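Side-chain contacts in DNA polymerase (Pyrobaculum calidifontis, PDB 5MDN), which probably catalyses DNA-templated addition of deoxyribonucleotides to a growing strand, releasing diphosphate at each step: residues 111-115 with 116-120; 339-342 with 343-347; 419-422 with 423-426; 519-523 with 524-528. All coordinates share one frame; numbering follows the deposited sequence.

All four contacts are local, yet their chemistry follows their place in the fold. Contact 1, partly buried, starts a helix beside a magnesium site. Contact 2 lies within helix 326-356, leucines inward and Glu-345 and Lys-346 at the surface. Contact 3, buried, turns from a sheet strand into a helix. Contact 4, mostly buried with Val-521 exposed, is a loop between helices. Main-chain bonds run through contacts 1 and 2, arginine chains pack in contact 1, a carboxylate grip marks contact 3, and a ring face carries contact 4. Contacts 1 and 4 pack on helix 370-384, meeting where Ile-113 CD1 lies 3.9 Å from Arg-524 NH1; contact 3 packs on helix 528-551, into which contact 4 leads.

Contact 1. Residues 111-115 with 116-120; sequences ADIRY and YMRYM
The opening turn of helix 115-123, with Arg-114 at its N-cap position, brings the loop residues Ile-113 and Arg-114 against Tyr-116, Met-117 and Arg-118. The first helical bonds start from Arg-114 O, which accepts from Arg-118 N at 2.9 Å and 160°, and weakly from Met-117 N. Tyr-119 N then reaches Tyr-115 O at 3.0 Å. Because Arg-114 CG sits between the backbone N and the carbonyl carbon (chi1 71°), the arginine runs alongside Tyr-116 and Met-117, pointing the same way. Its CG touches Met-117 CG at 3.5 Å, its CD lies 3.6 Å from Tyr-116 CE1, and NH2 bonds to Tyr-265 OH. With an alanine here, a gap would probably open beside Met-117 CG and Tyr-116 CE1, and Tyr-265 OH would lose its guanidinium partner. On another side of the turn, Ile-113 CG2 rests 3.7 Å from Arg-118 CB, while the arginine's charged end pairs with Glu-110 and Asp-122. Both arginines thus pack through aliphatic parts and bond elsewhere through their polar ends; the Arg-114 chain borders Tyr-116, whose side chain lies about 5 Å from a bound magnesium ion, and may limit that ring's movement.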
loop_
_atom_site.group_PDB
_atom_site.type_symbol
_atom_site.label_atom_id
_atom_site.label_comp_id
_atom_site.label_asym_id
_atom_site.label_seq_id
_atom_site.Cartn_x
_atom_site.Cartn_y
_atom_site.Cartn_z
ATOM N N ALA A 111 8.609 24.034 -2.938
ATOM C CA ALA A 111 10.029 23.901 -2.647
ATOM C C ALA A 111 10.430 22.495 -2.218
ATOM O O ALA A 111 11.628 22.195 -2.178
ATOM C CB ALA A 111 10.436 24.899 -1.561
ATOM N N ASP A 112 9.467 21.631 -1.894
ATOM C CA ASP A 112 9.745 20.305 -1.355
ATOM C C ASP A 112 9.399 19.190 -2.339
ATOM O O ASP A 112 9.071 18.074 -1.926
ATOM C CB ASP A 112 8.994 20.098 -0.042
ATOM C CG ASP A 112 7.492 20.187 -0.212
ATOM O OD1 ASP A 112 7.035 20.965 -1.077
ATOM O OD2 ASP A 112 6.768 19.474 0.515
ATOM N N ILE A 113 9.464 19.465 -3.637
ATOM C CA ILE A 113 9.163 18.459 -4.651
ATOM C C ILE A 113 10.480 17.808 -5.057
ATOM O O ILE A 113 11.405 18.491 -5.510
ATOM C CB ILE A 113 8.445 19.071 -5.866
ATOM C CG1 ILE A 113 6.938 19.257 -5.612
ATOM C CG2 ILE A 113 8.654 18.212 -7.108
ATOM C CD1 ILE A 113 6.579 20.188 -4.475
ATOM N N ARG A 114 10.576 16.490 -4.877
ATOM C CA ARG A 114 11.824 15.794 -5.164
ATOM C C ARG A 114 12.175 15.922 -6.644
ATOM O O ARG A 114 11.301 15.933 -7.514
ATOM C CB ARG A 114 11.745 14.327 -4.728
ATOM C CG ARG A 114 10.854 13.433 -5.548
ATOM C CD ARG A 114 10.822 12.036 -4.935
ATOM N NE ARG A 114 10.046 12.001 -3.697
ATOM C CZ ARG A 114 8.916 11.318 -3.543
ATOM N NH1 ARG A 114 8.433 10.603 -4.550
ATOM N NH2 ARG A 114 8.268 11.350 -2.387
ATOM N N TYR A 115 13.477 16.038 -6.910
ATOM C CA TYR A 115 13.959 16.584 -8.174
ATOM C C TYR A 115 13.513 15.753 -9.375
ATOM O O TYR A 115 12.998 16.300 -10.357
ATOM C CB TYR A 115 15.482 16.709 -8.121
ATOM C CG TYR A 115 16.117 17.257 -9.376
ATOM C CD1 TYR A 115 15.843 18.549 -9.807
ATOM C CD2 TYR A 115 17.029 16.505 -10.104
ATOM C CE1 TYR A 115 16.430 19.063 -10.947
ATOM C CE2 TYR A 115 17.626 17.015 -11.241
ATOM C CZ TYR A 115 17.322 18.292 -11.658
ATOM O OH TYR A 115 17.916 18.798 -12.793
ATOM N N TYR A 116 13.710 14.431 -9.332
ATOM C CA TYR A 116 13.383 13.633 -10.511
ATOM C C TYR A 116 11.880 13.503 -10.737
ATOM O O TYR A 116 11.462 13.193 -11.858
ATOM C CB TYR A 116 14.044 12.251 -10.435
ATOM C CG TYR A 116 13.501 11.300 -9.392
ATOM C CD1 TYR A 116 13.758 11.491 -8.041
ATOM C CD2 TYR A 116 12.761 10.185 -9.766
ATOM C CE1 TYR A 116 13.274 10.611 -7.091
ATOM C CE2 TYR A 116 12.274 9.300 -8.824
ATOM C CZ TYR A 116 12.532 9.518 -7.488
ATOM O OH TYR A 116 12.049 8.641 -6.544
ATOM N N MET A 117 11.057 13.733 -9.710
ATOM C CA MET A 117 9.621 13.864 -9.938
ATOM C C MET A 117 9.280 15.221 -10.543
ATOM O O MET A 117 8.376 15.323 -11.380
ATOM C CB MET A 117 8.851 13.652 -8.636
ATOM C CG MET A 117 8.834 12.217 -8.139
ATOM S SD MET A 117 8.063 11.080 -9.303
ATOM C CE MET A 117 6.427 11.793 -9.440
ATOM N N ARG A 118 9.986 16.271 -10.116
ATOM C CA ARG A 118 9.839 17.586 -10.735
ATOM C C ARG A 118 10.084 17.517 -12.238
ATOM O O ARG A 118 9.341 18.105 -13.030
ATOM C CB ARG A 118 10.806 18.572 -10.078
ATOM C CG ARG A 118 10.693 20.009 -10.563
ATOM C CD ARG A 118 9.577 20.764 -9.856
ATOM N NE ARG A 118 8.299 20.647 -10.543
ATOM C CZ ARG A 118 7.170 21.192 -10.106
ATOM N NH1 ARG A 118 7.164 21.893 -8.981
ATOM N NH2 ARG A 118 6.046 21.037 -10.793
ATOM N N TYR A 119 11.138 16.805 -12.646
ATOM C CA TYR A 119 11.475 16.708 -14.063
ATOM C C TYR A 119 10.368 16.024 -14.855
ATOM O O TYR A 119 9.935 16.525 -15.900
ATOM C CB TYR A 119 12.798 15.963 -14.236
ATOM C CG TYR A 119 13.198 15.765 -15.680
ATOM C CD1 TYR A 119 13.876 16.758 -16.374
ATOM C CD2 TYR A 119 12.901 14.584 -16.346
ATOM C CE1 TYR A 119 14.241 16.581 -17.695
ATOM C CE2 TYR A 119 13.261 14.398 -17.664
ATOM C CZ TYR A 119 13.932 15.399 -18.335
ATOM O OH TYR A 119 14.292 15.216 -19.649
ATOM N N MET A 120 9.903 14.866 -14.381
ATOM C CA MET A 120 8.904 14.113 -15.135
ATOM C C MET A 120 7.580 14.863 -15.204
ATOM O O MET A 120 6.878 14.799 -16.219
ATOM C CB MET A 120 8.718 12.722 -14.528
ATOM C CG MET A 120 9.934 11.820 -14.695
ATOM S SD MET A 120 9.643 10.099 -14.237
ATOM C CE MET A 120 8.960 10.292 -12.597
#

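Contact 2. Residues 339-342 with 343-347; sequences STLG and LAEKL
Leu-343 N donates to Ser-339 O at 2.7 Å, at an almost linear 172°, the shortest of the main-chain bonds that join residues 339-342 to 343-347. Ala-344 N follows with Thr-340 O at 3.0 Å, and Glu-345 N with Leu-341 O at 3.1 Å. One rung is weak, Lys-346 N to Gly-342 O, and the next, Leu-347 N to Leu-343 O, is short again. Side chains ride on this ladder. Glu-345 has CG anti to the carbonyl carbon (chi1 -68°) and an extended chain, which carries its carboxylate back over the preceding turn. There the exposed glutamate reaches the buried Leu-341, OE2 lying 3.7 Å from Leu-341 CG, and the two side chains cross obliquely. Leu-343 packs on Leu-293 and Val-296, and Leu-341 meets Val-165 and Ala-167 of strand 165-172. Both hydroxyls bond to carbonyls one turn back in the helix, Ser-339 OG to Asp-335 O and Thr-340 OG1 to Asp-336 O; Ser-339 OG also has a weak bond from Arg-308. Thr-340 lies about 5 Å, side chain to side chain, from Asp-169, a magnesium ligand of this protein, though that ion is not bound to it here. A helix laid against the mixed sheet beside such an aspartate is typical of the RNase H-like exonuclease fold of family B polymerases.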
loop_
_atom_site.group_PDB
_atom_site.type_symbol
_atom_site.label_atom_id
_atom_site.label_comp_id
_atom_site.label_asym_id
_atom_site.label_seq_id
_atom_site.Cartn_x
_atom_site.Cartn_y
_atom_site.Cartn_z
ATOM N N SER A 339 4.787 -18.767 -4.954
ATOM C CA SER A 339 3.646 -17.918 -4.626
ATOM C C SER A 339 3.941 -16.453 -4.933
ATOM O O SER A 339 3.063 -15.725 -5.410
ATOM C CB SER A 339 3.269 -18.095 -3.156
ATOM O OG SER A 339 2.809 -19.411 -2.903
ATOM N N THR A 340 5.167 -16.003 -4.650
ATOM C CA THR A 340 5.526 -14.607 -4.888
ATOM C C THR A 340 5.401 -14.251 -6.364
ATOM O O THR A 340 4.806 -13.229 -6.721
ATOM C CB THR A 340 6.944 -14.337 -4.384
ATOM O OG1 THR A 340 7.006 -14.572 -2.972
ATOM C CG2 THR A 340 7.345 -12.896 -4.670
ATOM N N LEU A 341 5.960 -15.087 -7.243
ATOM C CA LEU A 341 5.801 -14.850 -8.673
ATOM C C LEU A 341 4.359 -15.067 -9.114
ATOM O O LEU A 341 3.895 -14.415 -10.056
ATOM C CB LEU A 341 6.746 -15.752 -9.468
ATOM C CG LEU A 341 6.843 -15.442 -10.964
ATOM C CD1 LEU A 341 7.301 -14.008 -11.177
ATOM C CD2 LEU A 341 7.777 -16.413 -11.666
ATOM N N GLY A 342 3.641 -15.978 -8.453
ATOM C CA GLY A 342 2.229 -16.152 -8.753
ATOM C C GLY A 342 1.414 -14.912 -8.439
ATOM O O GLY A 342 0.602 -14.464 -9.254
ATOM N N LEU A 343 1.607 -14.353 -7.240
ATOM C CA LEU A 343 0.951 -13.096 -6.889
ATOM C C LEU A 343 1.306 -11.990 -7.875
ATOM O O LEU A 343 0.440 -11.206 -8.280
ATOM C CB LEU A 343 1.330 -12.675 -5.470
ATOM C CG LEU A 343 0.493 -13.216 -4.312
ATOM C CD1 LEU A 343 1.191 -12.955 -2.987
ATOM C CD2 LEU A 343 -0.892 -12.590 -4.320
ATOM N N ALA A 344 2.586 -11.897 -8.253
ATOM C CA ALA A 344 3.018 -10.860 -9.185
ATOM C C ALA A 344 2.247 -10.933 -10.498
ATOM O O ALA A 344 1.807 -9.904 -11.023
ATOM C CB ALA A 344 4.520 -10.980 -9.438
ATOM N N GLU A 345 2.063 -12.140 -11.037
ATOM C CA GLU A 345 1.310 -12.288 -12.279
ATOM C C GLU A 345 -0.100 -11.718 -12.166
ATOM O O GLU A 345 -0.665 -11.260 -13.166
ATOM C CB GLU A 345 1.261 -13.760 -12.682
ATOM C CG GLU A 345 2.611 -14.325 -13.103
ATOM C CD GLU A 345 2.692 -15.834 -12.951
ATOM O OE1 GLU A 345 1.628 -16.483 -12.871
ATOM O OE2 GLU A 345 3.821 -16.371 -12.916
ATOM N N LYS A 346 -0.682 -11.737 -10.969
ATOM C CA LYS A 346 -2.021 -11.195 -10.760
ATOM C C LYS A 346 -2.015 -9.707 -10.421
ATOM O O LYS A 346 -2.895 -8.970 -10.876
ATOM C CB LYS A 346 -2.735 -11.975 -9.653
ATOM C CG LYS A 346 -2.859 -13.464 -9.922
ATOM C CD LYS A 346 -4.182 -14.004 -9.398
ATOM C CE LYS A 346 -4.419 -15.434 -9.853
ATOM N NZ LYS A 346 -4.434 -15.539 -11.336
ATOM N N LEU A 347 -1.052 -9.249 -9.620
ATOM C CA LEU A 347 -1.054 -7.875 -9.131
ATOM C C LEU A 347 -0.208 -6.921 -9.964
ATOM O O LEU A 347 -0.559 -5.742 -10.078
ATOM C CB LEU A 347 -0.570 -7.828 -7.677
ATOM C CG LEU A 347 -1.335 -8.679 -6.659
ATOM C CD1 LEU A 347 -0.829 -8.403 -5.252
ATOM C CD2 LEU A 347 -2.832 -8.426 -6.754
#

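Contact 3. Residues 419-422 with 423-426; sequences LDFS and SMYP
Hydrogen bonds tie Phe-421 to Met-424 and Ser-422 to Asp-420, where strand 416-420 of the antiparallel sheet gives way to helix 424-431. Met-424 N donates to Phe-421 O at 3.1 Å and 156°, closing a type I beta turn. Just before it, Asp-420 OD1 takes two donors from one residue: Ser-422 OG at 2.9 Å, on the syn lone pair, and Ser-422 N at 3.1 Å, from above the carboxylate plane. The second bond makes an Asx turn. The serine's OG, anti to the carbonyl carbon (chi1 -67°), stands beside its own N, and both can therefore reach the same oxygen.

The aromatic contacts involve the buried Phe-421, Met-424 and Tyr-425. Met-424 SD comes obliquely to the Phe-421 ring, 4.1 Å from CD2, in a Met-aromatic contact, while Met-424 CE rests over one face of the Tyr-425 ring, offset toward the rim. The edge of that ring is met by Ser-422 O, 3.5 Å from Tyr-425 CD2; the ring also stacks with Tyr-515. Phe-421 packs on Leu-542, and Met-424 on Ala-538 and Ile-541, of helix 528-551.

The sequence DFSSMYP fits motif A of family B polymerases, in the palm. The two bonds to OD1 are likely to limit the rotation of the Asp-420 carboxylate, set by the Asx turn that leads into the beta turn before the helix.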
loop_
_atom_site.group_PDB
_atom_site.type_symbol
_atom_site.label_atom_id
_atom_site.label_comp_id
_atom_site.label_asym_id
_atom_site.label_seq_id
_atom_site.Cartn_x
_atom_site.Cartn_y
_atom_site.Cartn_z
ATOM N N LEU A 419 -23.315 -3.579 -2.277
ATOM C CA LEU A 419 -23.362 -2.681 -3.422
ATOM C C LEU A 419 -22.326 -1.579 -3.245
ATOM O O LEU A 419 -22.279 -0.925 -2.198
ATOM C CB LEU A 419 -24.759 -2.083 -3.589
ATOM C CG LEU A 419 -25.878 -3.092 -3.869
ATOM C CD1 LEU A 419 -27.251 -2.449 -3.745
ATOM C CD2 LEU A 419 -25.699 -3.722 -5.240
ATOM N N ASP A 420 -21.506 -1.375 -4.272
ATOM C CA ASP A 420 -20.421 -0.403 -4.228
ATOM C C ASP A 420 -20.949 0.975 -4.614
ATOM O O ASP A 420 -21.513 1.147 -5.700
ATOM C CB ASP A 420 -19.285 -0.824 -5.161
ATOM C CG ASP A 420 -18.002 -0.059 -4.902
ATOM O OD1 ASP A 420 -17.993 0.810 -4.006
ATOM O OD2 ASP A 420 -17.003 -0.324 -5.603
ATOM N N PHE A 421 -20.768 1.951 -3.723
ATOM C CA PHE A 421 -21.185 3.329 -3.955
ATOM C C PHE A 421 -20.001 4.283 -4.093
ATOM O O PHE A 421 -20.159 5.491 -3.892
ATOM C CB PHE A 421 -22.111 3.798 -2.832
ATOM C CG PHE A 421 -23.563 3.499 -3.073
ATOM C CD1 PHE A 421 -24.092 2.263 -2.743
ATOM C CD2 PHE A 421 -24.403 4.459 -3.613
ATOM C CE1 PHE A 421 -25.427 1.984 -2.956
ATOM C CE2 PHE A 421 -25.740 4.186 -3.828
ATOM C CZ PHE A 421 -26.252 2.947 -3.499
ATOM N N SER A 422 -18.810 3.764 -4.410
ATOM C CA SER A 422 -17.614 4.602 -4.406
ATOM C C SER A 422 -17.618 5.628 -5.536
ATOM O O SER A 422 -17.068 6.723 -5.375
ATOM C CB SER A 422 -16.364 3.729 -4.491
ATOM O OG SER A 422 -16.200 2.957 -3.312
ATOM N N SER A 423 -18.229 5.303 -6.678
ATOM C CA SER A 423 -18.299 6.252 -7.784
ATOM C C SER A 423 -19.219 7.431 -7.495
ATOM O O SER A 423 -19.294 8.353 -8.315
ATOM C CB SER A 423 -18.757 5.542 -9.059
ATOM O OG SER A 423 -17.923 4.439 -9.361
ATOM N N MET A 424 -19.921 7.414 -6.361
ATOM C CA MET A 424 -20.804 8.517 -5.995
ATOM C C MET A 424 -20.036 9.819 -5.796
ATOM O O MET A 424 -20.512 10.894 -6.180
ATOM C CB MET A 424 -21.571 8.143 -4.729
ATOM C CG MET A 424 -22.552 9.174 -4.221
ATOM S SD MET A 424 -23.574 8.433 -2.939
ATOM C CE MET A 424 -22.367 8.242 -1.634
ATOM N N TYR A 425 -18.852 9.747 -5.190
ATOM C CA TYR A 425 -18.124 10.935 -4.759
ATOM C C TYR A 425 -17.593 11.765 -5.926
ATOM O O TYR A 425 -17.708 12.997 -5.892
ATOM C CB TYR A 425 -16.987 10.540 -3.818
ATOM C CG TYR A 425 -17.487 9.878 -2.565
ATOM C CD1 TYR A 425 -18.063 10.628 -1.549
ATOM C CD2 TYR A 425 -17.406 8.502 -2.404
ATOM C CE1 TYR A 425 -18.531 10.029 -0.404
ATOM C CE2 TYR A 425 -17.872 7.893 -1.263
ATOM C CZ TYR A 425 -18.433 8.663 -0.268
ATOM O OH TYR A 425 -18.896 8.058 0.869
ATOM N N PRO A 426 -16.994 11.164 -6.964
ATOM C CA PRO A 426 -16.679 11.978 -8.153
ATOM C C PRO A 426 -17.908 12.616 -8.771
ATOM O O PRO A 426 -17.862 13.789 -9.164
ATOM C CB PRO A 426 -16.015 10.970 -9.101
ATOM C CG PRO A 426 -15.444 9.939 -8.205
ATOM C CD PRO A 426 -16.427 9.806 -7.080
#

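Contact 4. Residues 519-523 with 524-528; sequences GWVGA and RWYKK
The Tyr-526 ring has Val-521 CA on one face, 3.7 Å from its centroid and only 5° off the ring normal, a CH-pi contact; on the opposite face Lys-528 N stands offset toward the rim. The ring fills the inside of a loop joining helix 514-519 to helix 528-551, made of two type I beta turns in succession, Trp-520 to Ala-523 and Ala-523 to Tyr-526. With CG anti to the backbone N (chi1 169°), the tyrosine swings back over the first turn. There the carbonyl oxygens approach the ring obliquely, Gly-519 O at 3.5 Å from CE1 and Trp-520 O at 3.6 Å from CD1. Val-521 runs alongside, its CG2 3.8 Å from Tyr-526 CZ. A serine in place of Tyr-526 would probably leave Val-521 without its aromatic support and a gap between the two turns. The second turn is closed weakly, Tyr-526 N to Ala-523 O. Outward from the second turn, Arg-524 pairs with Glu-375 and Trp-525 touches Leu-378, both of helix 370-384, and the Trp-525 ring also meets Phe-468. Another flat group, the Trp-520 indole, carries Gly-522 O on one face, 3.3 Å above its plane and toward the rim.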
loop_
_atom_site.group_PDB
_atom_site.type_symbol
_atom_site.label_atom_id
_atom_site.label_comp_id
_atom_site.label_asym_id
_atom_site.label_seq_id
_atom_site.Cartn_x
_atom_site.Cartn_y
_atom_site.Cartn_z
ATOM N N GLY A 519 -10.284 14.758 2.637
ATOM C CA GLY A 519 -10.568 14.836 4.057
ATOM C C GLY A 519 -9.310 14.779 4.896
ATOM O O GLY A 519 -9.292 15.224 6.048
ATOM N N TRP A 520 -8.249 14.220 4.316
ATOM C CA TRP A 520 -6.942 14.135 4.956
ATOM C C TRP A 520 -6.430 15.534 5.271
ATOM O O TRP A 520 -6.045 16.277 4.363
ATOM C CB TRP A 520 -5.974 13.370 4.045
ATOM C CG TRP A 520 -4.541 13.353 4.481
ATOM C CD1 TRP A 520 -4.059 13.464 5.755
ATOM C CD2 TRP A 520 -3.398 13.198 3.633
ATOM N NE1 TRP A 520 -2.686 13.393 5.749
ATOM C CE2 TRP A 520 -2.257 13.230 4.457
ATOM C CE3 TRP A 520 -3.230 13.039 2.254
ATOM C CZ2 TRP A 520 -0.966 13.110 3.947
ATOM C CZ3 TRP A 520 -1.948 12.919 1.750
ATOM C CH2 TRP A 520 -0.833 12.954 2.594
ATOM N N VAL A 521 -6.447 15.906 6.555
ATOM C CA VAL A 521 -6.128 17.274 6.962
ATOM C C VAL A 521 -4.743 17.690 6.483
ATOM O O VAL A 521 -4.510 18.867 6.178
ATOM C CB VAL A 521 -6.267 17.406 8.494
ATOM C CG1 VAL A 521 -5.810 18.779 8.971
ATOM C CG2 VAL A 521 -7.704 17.147 8.920
ATOM N N GLY A 522 -3.813 16.745 6.381
ATOM C CA GLY A 522 -2.481 17.061 5.904
ATOM C C GLY A 522 -2.339 16.953 4.400
ATOM O O GLY A 522 -1.348 16.415 3.899
ATOM N N ALA A 523 -3.321 17.467 3.667
ATOM C CA ALA A 523 -3.310 17.448 2.213
ATOM C C ALA A 523 -3.147 18.859 1.663
ATOM O O ALA A 523 -3.542 19.844 2.293
ATOM C CB ALA A 523 -4.590 16.821 1.655
ATOM N N ARG A 524 -2.550 18.938 0.473
ATOM C CA ARG A 524 -2.304 20.226 -0.163
ATOM C C ARG A 524 -3.613 20.924 -0.510
ATOM O O ARG A 524 -3.801 22.109 -0.211
ATOM C CB ARG A 524 -1.440 20.011 -1.402
ATOM C CG ARG A 524 -0.084 19.497 -0.996
ATOM C CD ARG A 524 0.799 19.003 -2.119
ATOM N NE ARG A 524 1.796 18.102 -1.542
ATOM C CZ ARG A 524 2.984 17.829 -2.064
ATOM N NH1 ARG A 524 3.367 18.404 -3.192
ATOM N NH2 ARG A 524 3.799 16.987 -1.440
ATOM N N TRP A 525 -4.532 20.198 -1.147
ATOM C CA TRP A 525 -5.839 20.724 -1.514
ATOM C C TRP A 525 -6.909 20.374 -0.485
ATOM O O TRP A 525 -8.074 20.171 -0.845
ATOM C CB TRP A 525 -6.238 20.222 -2.901
ATOM C CG TRP A 525 -5.514 20.934 -3.994
ATOM C CD1 TRP A 525 -5.867 22.116 -4.572
ATOM C CD2 TRP A 525 -4.293 20.527 -4.624
ATOM N NE1 TRP A 525 -4.950 22.464 -5.533
ATOM C CE2 TRP A 525 -3.973 21.506 -5.583
ATOM C CE3 TRP A 525 -3.443 19.428 -4.473
ATOM C CZ2 TRP A 525 -2.840 21.420 -6.389
ATOM C CZ3 TRP A 525 -2.319 19.344 -5.274
ATOM C CH2 TRP A 525 -2.028 20.333 -6.220
ATOM N N TYR A 526 -6.529 20.301 0.789
ATOM C CA TYR A 526 -7.487 20.066 1.858
ATOM C C TYR A 526 -8.289 21.330 2.140
ATOM O O TYR A 526 -7.723 22.412 2.327
ATOM C CB TYR A 526 -6.781 19.607 3.132
ATOM C CG TYR A 526 -7.692 19.603 4.342
ATOM C CD1 TYR A 526 -8.700 18.656 4.473
ATOM C CD2 TYR A 526 -7.557 20.558 5.341
ATOM C CE1 TYR A 526 -9.542 18.655 5.569
ATOM C CE2 TYR A 526 -8.394 20.566 6.441
ATOM C CZ TYR A 526 -9.385 19.611 6.549
ATOM O OH TYR A 526 -10.222 19.612 7.642
ATOM N N LYS A 527 -9.612 21.187 2.172
ATOM C CA LYS A 527 -10.504 22.237 2.648
ATOM C C LYS A 527 -11.671 21.570 3.357
ATOM O O LYS A 527 -12.360 20.735 2.764
ATOM C CB LYS A 527 -10.994 23.120 1.497
ATOM C CG LYS A 527 -11.856 24.284 1.943
ATOM C CD LYS A 527 -11.033 25.292 2.728
ATOM C CE LYS A 527 -10.544 26.434 1.852
ATOM N NZ LYS A 527 -11.664 27.302 1.407
ATOM N N LYS A 528 -11.878 21.928 4.628
ATOM C CA LYS A 528 -12.881 21.244 5.440
ATOM C C LYS A 528 -14.277 21.392 4.850
ATOM O O LYS A 528 -15.058 20.434 4.840
ATOM C CB LYS A 528 -12.855 21.784 6.870
ATOM C CG LYS A 528 -13.849 21.107 7.797
ATOM C CD LYS A 528 -13.758 21.656 9.208
ATOM C CE LYS A 528 -14.340 23.060 9.276
ATOM N NZ LYS A 528 -14.255 23.637 10.645
#